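PDB 6Y04: carbonic anhydrase from Trichomonas vaginalis, which probably catalyses the reversible, zinc-dependent hydration of carbon dioxide to hydrogencarbonate and a proton, as a beta-class carbonic anhydrase. Local coordinates for residues D129-K132 against W133-F137; F137-P140 against I141-I144; Q12-L15 against E16-E20. All coordinates share one frame; numbering follows the deposited sequence.

Contact 1 (D129-K132 against W133-F137); sequences DLSK and WVDDF
Ser-131 turns OG anti to its own N (chi1 167°) and Asp-135 sets CG anti to its carbonyl carbon (chi1 -68°), and the two polar groups meet one helical turn apart. Their bond, Ser-131 OG to Asp-135 OD2, is weak at 3.3 Å; OD2 has its stronger partner in the hydroxyl of Thr-106, on the helix packed alongside. Two carbonyls toward the C-terminal end of helix 120-134 each take a pair of N-H groups. Leu-130 O accepts from Trp-133 N at 3.1 Å, with the donor above the carbonyl plane, and more weakly from Val-134 N. Ser-131 O accepts from Asp-135 N at 3.0 Å and weakly from Asp-136 N, a five-residue step. The Trp-133 indole lies against the preceding turn, its edge atom CE3 3.3 Å from Asp-129 O, while NE1 bonds to Asp-74 of the second subunit. Lys-132 and Asp-136 run side by side, yet Asp-136 OD2 lies 3.5 Å from Lys-132 CA and 7.4 Å from NZ, too far for a salt bridge. The chemistry thus implies a turn held by shared carbonyls, with its strongest side-chain bonds directed outward, to Thr-106 and across the dimer interface.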
ATOM      1  N   ASP A 129      -7.939  17.403  -9.105  1.00 35.24           N
ATOM      2  CA  ASP A 129      -6.875  16.616  -8.502  1.00 35.99           C
ATOM      3  C   ASP A 129      -7.183  15.122  -8.600  1.00 34.62           C
ATOM      4  O   ASP A 129      -6.305  14.336  -8.953  1.00 32.17           O
ATOM      5  CB  ASP A 129      -6.607  17.042  -7.056  1.00 37.29           C
ATOM      6  CG  ASP A 129      -6.048  18.446  -6.923  1.00 39.80           C
ATOM      7  OD1 ASP A 129      -5.241  18.839  -7.791  1.00 39.26           O
ATOM      8  OD2 ASP A 129      -6.430  19.136  -5.949  1.00 43.61           O
ATOM      9  N   LEU A 130      -8.431  14.744  -8.275  1.00 34.29           N
ATOM     10  CA  LEU A 130      -8.855  13.350  -8.237  1.00 34.39           C
ATOM     11  C   LEU A 130      -8.677  12.714  -9.616  1.00 35.08           C
ATOM     12  O   LEU A 130      -8.379  11.522  -9.714  1.00 34.26           O
ATOM     13  CB  LEU A 130     -10.314  13.270  -7.765  1.00 33.13           C
ATOM     14  CG  LEU A 130     -10.906  11.863  -7.614  1.00 32.01           C
ATOM     15  CD1 LEU A 130     -10.096  11.016  -6.646  1.00 31.01           C
ATOM     16  CD2 LEU A 130     -12.362  11.915  -7.173  1.00 31.90           C
ATOM     17  N   SER A 131      -8.836  13.541 -10.656  1.00 35.13           N
ATOM     18  CA  SER A 131      -8.753  13.146 -12.055  1.00 34.18           C
ATOM     19  C   SER A 131      -7.405  12.493 -12.364  1.00 32.69           C
ATOM     20  O   SER A 131      -7.313  11.590 -13.200  1.00 31.25           O
ATOM     21  CB  SER A 131      -9.010  14.340 -12.938  1.00 34.12           C
ATOM     22  OG  SER A 131      -8.637  14.065 -14.277  1.00 36.46           O
ATOM     23  N   LYS A 132      -6.365  12.952 -11.662  1.00 32.14           N
ATOM     24  CA  LYS A 132      -4.998  12.550 -11.947  1.00 33.73           C
ATOM     25  C   LYS A 132      -4.768  11.087 -11.570  1.00 32.41           C
ATOM     26  O   LYS A 132      -3.884  10.443 -12.126  1.00 30.63           O
ATOM     27  CB  LYS A 132      -4.026  13.552 -11.323  1.00 36.64           C
ATOM     28  CG  LYS A 132      -3.928  14.843 -12.131  1.00 39.00           C
ATOM     29  CD  LYS A 132      -3.433  16.044 -11.360  1.00 42.88           C
ATOM     30  CE  LYS A 132      -3.437  17.300 -12.207  1.00 44.38           C
ATOM     31  NZ  LYS A 132      -2.908  18.468 -11.462  1.00 48.20           N
ATOM     32  N   TRP A 133      -5.601  10.561 -10.659  1.00 31.97           N
ATOM     33  CA  TRP A 133      -5.523   9.172 -10.225  1.00 31.55           C
ATOM     34  C   TRP A 133      -6.404   8.266 -11.086  1.00 33.59           C
ATOM     35  O   TRP A 133      -5.964   7.203 -11.532  1.00 34.25           O
ATOM     36  CB  TRP A 133      -5.905   9.031  -8.743  1.00 29.19           C
ATOM     37  CG  TRP A 133      -4.814   9.290  -7.749  1.00 26.20           C
ATOM     38  CD1 TRP A 133      -3.921   8.385  -7.254  1.00 24.81           C
ATOM     39  CD2 TRP A 133      -4.533  10.535  -7.083  1.00 25.30           C
ATOM     40  NE1 TRP A 133      -3.092   8.982  -6.345  1.00 23.90           N
ATOM     41  CE2 TRP A 133      -3.441  10.301  -6.215  1.00 24.25           C
ATOM     42  CE3 TRP A 133      -5.085  11.825  -7.137  1.00 24.65           C
ATOM     43  CZ2 TRP A 133      -2.891  11.310  -5.421  1.00 23.49           C
ATOM     44  CZ3 TRP A 133      -4.546  12.819  -6.345  1.00 24.02           C
ATOM     45  CH2 TRP A 133      -3.462  12.562  -5.500  1.00 23.54           C
ATOM     46  N   VAL A 134      -7.659   8.684 -11.295  1.00 34.01           N
ATOM     47  CA  VAL A 134      -8.681   7.751 -11.755  1.00 35.86           C
ATOM     48  C   VAL A 134      -8.918   7.875 -13.261  1.00 34.74           C
ATOM     49  O   VAL A 134      -9.184   6.868 -13.918  1.00 34.93           O
ATOM     50  CB  VAL A 134      -9.981   7.839 -10.923  1.00 35.63           C
ATOM     51  CG1 VAL A 134      -9.728   7.471  -9.464  1.00 35.62           C
ATOM     52  CG2 VAL A 134     -10.651   9.200 -11.036  1.00 34.68           C
ATOM     53  N   ASP A 135      -8.821   9.095 -13.801  1.00 35.04           N
ATOM     54  CA  ASP A 135      -9.120   9.319 -15.205  1.00 36.48           C
ATOM     55  C   ASP A 135      -7.904   8.998 -16.070  1.00 36.91           C
ATOM     56  O   ASP A 135      -8.052   8.505 -17.186  1.00 35.19           O
ATOM     57  CB  ASP A 135      -9.664  10.729 -15.441  1.00 36.26           C
ATOM     58  CG  ASP A 135     -11.035  10.944 -14.831  1.00 36.73           C
ATOM     59  OD1 ASP A 135     -11.823   9.978 -14.810  1.00 37.63           O
ATOM     60  OD2 ASP A 135     -11.301  12.076 -14.384  1.00 35.14           O
ATOM     61  N   ASP A 136      -6.708   9.276 -15.537  1.00 38.85           N
ATOM     62  CA  ASP A 136      -5.473   9.037 -16.265  1.00 42.11           C
ATOM     63  C   ASP A 136      -5.173   7.539 -16.330  1.00 41.97           C
ATOM     64  O   ASP A 136      -4.403   7.109 -17.186  1.00 42.90           O
ATOM     65  CB  ASP A 136      -4.326   9.909 -15.740  1.00 42.76           C
ATOM     66  CG  ASP A 136      -4.580  11.402 -15.909  1.00 44.95           C
ATOM     67  OD1 ASP A 136      -5.506  11.756 -16.669  1.00 43.37           O
ATOM     68  OD2 ASP A 136      -3.852  12.204 -15.274  1.00 45.27           O
ATOM     69  N   PHE A 137      -5.795   6.758 -15.436  1.00 43.73           N
ATOM     70  CA  PHE A 137      -5.689   5.304 -15.459  1.00 48.56           C
ATOM     71  C   PHE A 137      -6.496   4.737 -16.633  1.00 51.74           C
ATOM     72  O   PHE A 137      -7.692   4.468 -16.510  1.00 49.09           O
ATOM     73  CB  PHE A 137      -6.095   4.699 -14.109  1.00 46.90           C
ATOM     74  CG  PHE A 137      -5.657   3.268 -13.906  1.00 48.69           C
ATOM     75  CD1 PHE A 137      -6.225   2.230 -14.638  1.00 48.59           C
ATOM     76  CD2 PHE A 137      -4.685   2.949 -12.968  1.00 50.50           C
ATOM     77  CE1 PHE A 137      -5.820   0.915 -14.454  1.00 50.29           C
ATOM     78  CE2 PHE A 137      -4.285   1.632 -12.777  1.00 50.75           C
ATOM     79  CZ  PHE A 137      -4.853   0.618 -13.520  1.00 52.02           C
TER

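Contact 2 (F137-P140 against I141-I144)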
ATOM      1  N   PHE A 137      -5.795   6.758 -15.436  1.00 43.73           N
ATOM      2  CA  PHE A 137      -5.689   5.304 -15.459  1.00 48.56           C
ATOM      3  C   PHE A 137      -6.496   4.737 -16.633  1.00 51.74           C
ATOM      4  O   PHE A 137      -7.692   4.468 -16.510  1.00 49.09           O
ATOM      5  CB  PHE A 137      -6.095   4.699 -14.109  1.00 46.90           C
ATOM      6  CG  PHE A 137      -5.657   3.268 -13.906  1.00 48.69           C
ATOM      7  CD1 PHE A 137      -6.225   2.230 -14.638  1.00 48.59           C
ATOM      8  CD2 PHE A 137      -4.685   2.949 -12.968  1.00 50.50           C
ATOM      9  CE1 PHE A 137      -5.820   0.915 -14.454  1.00 50.29           C
ATOM     10  CE2 PHE A 137      -4.285   1.632 -12.777  1.00 50.75           C
ATOM     11  CZ  PHE A 137      -4.853   0.618 -13.520  1.00 52.02           C
ATOM     12  N   LYS A 138      -5.810   4.545 -17.765  1.00 55.48           N
ATOM     13  CA  LYS A 138      -6.436   4.138 -19.013  1.00 59.12           C
ATOM     14  C   LYS A 138      -6.548   2.618 -19.060  1.00 58.78           C
ATOM     15  O   LYS A 138      -7.631   2.080 -19.275  1.00 61.28           O
ATOM     16  CB  LYS A 138      -5.613   4.641 -20.207  1.00 63.79           C
ATOM     17  CG  LYS A 138      -5.441   6.153 -20.315  1.00 66.31           C
ATOM     18  CD  LYS A 138      -6.746   6.890 -20.547  1.00 68.71           C
ATOM     19  CE  LYS A 138      -7.290   6.678 -21.946  1.00 72.56           C
ATOM     20  NZ  LYS A 138      -8.772   6.697 -21.974  1.00 70.29           N
ATOM     21  N   ASP A 139      -5.410   1.944 -18.859  1.00 55.26           N
ATOM     22  CA  ASP A 139      -5.258   0.514 -19.081  1.00 53.23           C
ATOM     23  C   ASP A 139      -4.173  -0.001 -18.133  1.00 53.54           C
ATOM     24  O   ASP A 139      -3.190   0.702 -17.891  1.00 55.70           O
ATOM     25  CB  ASP A 139      -5.041   0.226 -20.576  1.00 48.97           C
ATOM     26  CG  ASP A 139      -4.091  -0.919 -20.897  1.00 48.60           C
ATOM     27  OD1 ASP A 139      -4.332  -2.046 -20.422  1.00 49.36           O
ATOM     28  OD2 ASP A 139      -3.117  -0.676 -21.636  1.00 49.70           O
ATOM     29  N   PRO A 140      -4.327  -1.211 -17.534  1.00 50.47           N
ATOM     30  CA  PRO A 140      -3.321  -1.761 -16.620  1.00 44.75           C
ATOM     31  C   PRO A 140      -1.889  -1.808 -17.155  1.00 38.80           C
ATOM     32  O   PRO A 140      -0.960  -1.445 -16.433  1.00 36.28           O
ATOM     33  CB  PRO A 140      -3.844  -3.174 -16.310  1.00 46.82           C
ATOM     34  CG  PRO A 140      -5.343  -3.064 -16.500  1.00 46.45           C
ATOM     35  CD  PRO A 140      -5.502  -2.093 -17.653  1.00 49.42           C
ATOM     36  N   ILE A 141      -1.723  -2.246 -18.414  1.00 33.10           N
ATOM     37  CA  ILE A 141      -0.406  -2.373 -19.026  1.00 30.29           C
ATOM     38  C   ILE A 141       0.215  -0.987 -19.214  1.00 29.20           C
ATOM     39  O   ILE A 141       1.396  -0.772 -18.922  1.00 27.90           O
ATOM     40  CB  ILE A 141      -0.474  -3.172 -20.345  1.00 29.46           C
ATOM     41  CG1 ILE A 141      -0.847  -4.635 -20.095  1.00 29.83           C
ATOM     42  CG2 ILE A 141       0.836  -3.065 -21.118  1.00 29.08           C
ATOM     43  CD1 ILE A 141      -1.978  -5.143 -20.964  1.00 30.77           C
ATOM     44  N   ASP A 142      -0.598  -0.051 -19.708  1.00 28.57           N
ATOM     45  CA  ASP A 142      -0.114   1.287 -19.987  1.00 29.11           C
ATOM     46  C   ASP A 142       0.278   1.965 -18.678  1.00 28.18           C
ATOM     47  O   ASP A 142       1.277   2.675 -18.638  1.00 27.32           O
ATOM     48  CB  ASP A 142      -1.057   2.051 -20.922  1.00 31.86           C
ATOM     49  CG  ASP A 142      -0.603   2.048 -22.382  1.00 34.40           C
ATOM     50  OD1 ASP A 142      -0.337   0.947 -22.947  1.00 32.56           O
ATOM     51  OD2 ASP A 142      -0.499   3.154 -22.946  1.00 35.94           O
ATOM     52  N   ASN A 143      -0.493   1.693 -17.614  1.00 26.83           N
ATOM     53  CA  ASN A 143      -0.238   2.227 -16.285  1.00 26.48           C
ATOM     54  C   ASN A 143       1.081   1.680 -15.740  1.00 24.98           C
ATOM     55  O   ASN A 143       1.828   2.412 -15.094  1.00 24.46           O
ATOM     56  CB  ASN A 143      -1.400   1.987 -15.311  1.00 27.25           C
ATOM     57  CG  ASN A 143      -1.096   2.482 -13.908  1.00 29.53           C
ATOM     58  OD1 ASN A 143      -1.043   3.692 -13.666  1.00 29.99           O
ATOM     59  ND2 ASN A 143      -0.864   1.561 -12.981  1.00 29.86           N
ATOM     60  N   ILE A 144       1.353   0.395 -15.997  1.00 23.71           N
ATOM     61  CA  ILE A 144       2.599  -0.215 -15.564  1.00 23.85           C
ATOM     62  C   ILE A 144       3.763   0.494 -16.257  1.00 23.83           C
ATOM     63  O   ILE A 144       4.695   0.947 -15.595  1.00 23.67           O
ATOM     64  CB  ILE A 144       2.624  -1.734 -15.822  1.00 23.72           C
ATOM     65  CG1 ILE A 144       1.660  -2.495 -14.911  1.00 23.79           C
ATOM     66  CG2 ILE A 144       4.044  -2.276 -15.686  1.00 23.87           C
ATOM     67  CD1 ILE A 144       1.210  -3.833 -15.481  1.00 23.35           C
TER
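Asp-139 N-caps helix 140-152, its carboxylate reaching forward to the amide groups of Ile-141 and Asp-142. The case illustrates how a helix start can be packed on one flank and held by capping hydrogen bonds on the other.

The tight flank is the one nearer the metal. Phe-137 and Asn-143 cross at about a right angle, with ring and amide planes 32° apart. Asn-143 CB sits over one face of the ring, 4.2 Å from its centroid, in a CH-pi contact, and ND2 comes to 3.4 Å from Phe-137 CE2. Asn-143 can lie there because its CG stands anti to the backbone N (chi1 177°), which swings the amide back across the ring. ND2 is also weakly bonded to Gly-64 O, a second hold on the rotation of the amide. Phe-137 in turn packs on Cys-99, a zinc ligand, so this aromatic belongs to the second shell of the site.

The looser flank, where Asp-142 is exposed to solvent, has two unequal capping bonds. Asp-142 N meets Asp-139 OD2 at 3.2 Å from above the carboxylate plane, whereas the bond from Ile-141 N to OD1 is weak. The carboxylate of Asp-142 lies close to the capping one, its OD1 3.5 Å from Asp-139 OD2. These like charges would repel, although the positive end of the helix dipole probably offsets part of the cost.

Backbone bonding begins firmly beneath the cap. Asn-143 N donates to Asp-139 O at 2.9 Å, and Ile-144 N follows with a bond to Pro-140 O. That proline carbonyl is further flanked by aliphatic carbon, with Ile-144 CG1 3.2 Å from Pro-140 O.

Contact 3 (Q12-L15 against E16-E20); sequences QAFL and EANPE
Phe-14 O receives the shortest polar bond of this contact, 2.7 Å from Asn-18 ND2. This is side-chain capping of the C-terminal end of helix 3-17: Asn-18, just after the last helical residues, folds back onto a carbonyl of the final turn. The N-H points almost straight at its acceptor (159° at the hydrogen), and the oxygen lies close to the amide plane of Asn-18. With CG anti to the carbonyl carbon (chi1 -61°), the asparagine is turned over that last turn, and its CB comes to 3.3 Å from Phe-14 O as well.

The same amide nitrogen also rests on the phenyl ring. Asn-18 ND2 lies over one face of Phe-14, offset toward the rim, with CD1 and CE1 of the ring each 3.4 Å away. Ring and amide planes are 33° apart, so the amide is tilted against the ring. Bond and ring together restrict how far the Asn-18 side chain can rotate.

Earlier in the segment the helix is regular: Glu-16 N donates to Gln-12 O at 3.1 Å, and Ala-17 N to Ala-13 O at the same length. The pattern then fails, since Pro-19 has no N-H to offer Leu-15 O. That carbonyl receives instead a weak bond from Asn-18 N.

All this takes place on the surface, the centre of the contact lying about 29 Å from the centre of the chain, on an N-terminal helix that reaches over the partner subunit of the dimer. Phe-14 packs on Asp-48 of the second subunit and Leu-15 on Thr-172 of the second subunit. Where the chain leaves the helix, the last link is a CA-H...O contact, with Pro-19 CA 3.6 Å from Leu-15 O.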
ATOM      1  N   GLN A  12      -6.556 -13.151  19.046  1.00 25.37           N
ATOM      2  CA  GLN A  12      -6.394 -13.956  20.241  1.00 26.70           C
ATOM      3  C   GLN A  12      -6.030 -15.382  19.826  1.00 27.05           C
ATOM      4  O   GLN A  12      -5.040 -15.935  20.305  1.00 27.30           O
ATOM      5  CB  GLN A  12      -7.645 -13.871  21.118  1.00 28.84           C
ATOM      6  CG  GLN A  12      -7.487 -14.535  22.487  1.00 31.38           C
ATOM      7  CD  GLN A  12      -8.725 -14.432  23.345  1.00 33.11           C
ATOM      8  OE1 GLN A  12      -9.220 -13.342  23.615  1.00 32.62           O
ATOM      9  NE2 GLN A  12      -9.239 -15.572  23.789  1.00 32.94           N
ATOM     10  N   ALA A  13      -6.818 -15.941  18.895  1.00 25.28           N
ATOM     11  CA  ALA A  13      -6.624 -17.285  18.373  1.00 23.92           C
ATOM     12  C   ALA A  13      -5.269 -17.401  17.674  1.00 24.52           C
ATOM     13  O   ALA A  13      -4.640 -18.464  17.712  1.00 23.96           O
ATOM     14  CB  ALA A  13      -7.748 -17.633  17.428  1.00 21.92           C
ATOM     15  N   PHE A  14      -4.836 -16.305  17.032  1.00 23.00           N
ATOM     16  CA  PHE A  14      -3.600 -16.306  16.273  1.00 21.32           C
ATOM     17  C   PHE A  14      -2.412 -16.425  17.219  1.00 21.84           C
ATOM     18  O   PHE A  14      -1.489 -17.190  16.949  1.00 22.34           O
ATOM     19  CB  PHE A  14      -3.473 -15.036  15.433  1.00 20.37           C
ATOM     20  CG  PHE A  14      -2.160 -14.940  14.702  1.00 19.37           C
ATOM     21  CD1 PHE A  14      -1.964 -15.612  13.504  1.00 19.10           C
ATOM     22  CD2 PHE A  14      -1.108 -14.213  15.236  1.00 18.54           C
ATOM     23  CE1 PHE A  14      -0.744 -15.546  12.847  1.00 19.60           C
ATOM     24  CE2 PHE A  14       0.107 -14.142  14.574  1.00 19.24           C
ATOM     25  CZ  PHE A  14       0.289 -14.804  13.379  1.00 19.16           C
ATOM     26  N   LEU A  15      -2.465 -15.666  18.321  1.00 22.52           N
ATOM     27  CA  LEU A  15      -1.399 -15.610  19.309  1.00 23.82           C
ATOM     28  C   LEU A  15      -1.288 -16.941  20.044  1.00 25.12           C
ATOM     29  O   LEU A  15      -0.200 -17.354  20.430  1.00 26.20           O
ATOM     30  CB  LEU A  15      -1.691 -14.484  20.306  1.00 23.24           C
ATOM     31  CG  LEU A  15      -1.433 -13.066  19.801  1.00 23.46           C
ATOM     32  CD1 LEU A  15      -1.846 -12.039  20.843  1.00 22.99           C
ATOM     33  CD2 LEU A  15       0.023 -12.872  19.399  1.00 23.21           C
ATOM     34  N   GLU A  16      -2.430 -17.590  20.256  1.00 28.42           N
ATOM     35  CA  GLU A  16      -2.477 -18.878  20.926  1.00 30.48           C
ATOM     36  C   GLU A  16      -1.775 -19.925  20.066  1.00 28.98           C
ATOM     37  O   GLU A  16      -0.979 -20.708  20.580  1.00 28.05           O
ATOM     38  CB  GLU A  16      -3.928 -19.259  21.208  1.00 33.21           C
ATOM     39  CG  GLU A  16      -4.085 -20.148  22.417  1.00 39.36           C
ATOM     40  CD  GLU A  16      -5.523 -20.570  22.661  1.00 45.28           C
ATOM     41  OE1 GLU A  16      -6.404 -19.673  22.683  1.00 46.70           O
ATOM     42  OE2 GLU A  16      -5.761 -21.795  22.812  1.00 47.14           O
ATOM     43  N   ALA A  17      -2.057 -19.899  18.756  1.00 28.06           N
ATOM     44  CA  ALA A  17      -1.557 -20.891  17.814  1.00 27.97           C
ATOM     45  C   ALA A  17      -0.101 -20.614  17.442  1.00 28.36           C
ATOM     46  O   ALA A  17       0.569 -21.478  16.886  1.00 27.18           O
ATOM     47  CB  ALA A  17      -2.436 -20.914  16.586  1.00 25.77           C
ATOM     48  N   ASN A  18       0.382 -19.406  17.750  1.00 30.18           N
ATOM     49  CA  ASN A  18       1.713 -18.989  17.343  1.00 31.72           C
ATOM     50  C   ASN A  18       2.451 -18.401  18.540  1.00 34.13           C
ATOM     51  O   ASN A  18       2.819 -17.226  18.525  1.00 32.65           O
ATOM     52  CB  ASN A  18       1.643 -17.999  16.182  1.00 30.76           C
ATOM     53  CG  ASN A  18       0.980 -18.600  14.966  1.00 30.58           C
ATOM     54  OD1 ASN A  18       1.626 -19.318  14.210  1.00 28.90           O
ATOM     55  ND2 ASN A  18      -0.302 -18.318  14.780  1.00 30.48           N
ATOM     56  N   PRO A  19       2.741 -19.219  19.580  1.00 36.90           N
ATOM     57  CA  PRO A  19       3.099 -18.700  20.899  1.00 38.52           C
ATOM     58  C   PRO A  19       4.433 -17.957  20.966  1.00 40.42           C
ATOM     59  O   PRO A  19       4.582 -17.036  21.771  1.00 41.19           O
ATOM     60  CB  PRO A  19       3.080 -19.941  21.809  1.00 37.11           C
ATOM     61  CG  PRO A  19       3.327 -21.107  20.872  1.00 37.49           C
ATOM     62  CD  PRO A  19       2.762 -20.689  19.530  1.00 37.29           C
ATOM     63  N   GLU A  20       5.399 -18.363  20.127  1.00 39.59           N
ATOM     64  CA  GLU A  20       6.725 -17.766  20.162  1.00 40.59           C
ATOM     65  C   GLU A  20       7.346 -17.794  18.774  1.00 40.56           C
ATOM     66  O   GLU A  20       7.872 -18.818  18.356  1.00 44.65           O
ATOM     67  CB  GLU A  20       7.639 -18.526  21.119  1.00 42.05           C
ATOM     68  CG  GLU A  20       7.461 -18.092  22.560  1.00 45.38           C
ATOM     69  CD  GLU A  20       8.334 -18.825  23.557  1.00 48.48           C
ATOM     70  OE1 GLU A  20       9.336 -19.448  23.137  1.00 48.01           O
ATOM     71  OE2 GLU A  20       8.007 -18.769  24.755  1.00 49.64           O
TER

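How the contacts relate
From the N terminus the chain first meets contact 3, where helix 3-17 ends and a loop leads toward the central sheet. Contacts 1 and 2 come much later, after three strands of that sheet, and lie on the opposite side of the chain's centre, more than 40 Å away between centres. None of the three closes a long loop; each spans a turn or two, and none nests in or crosses another. Contacts 1 and 2 instead run in sequence through their shared Phe-137, joining helix 120-134 to helix 140-152 close to the zinc site. Contacts 1 and 3 both reach the second subunit, so two distant regions of the chain meet the dimer partner.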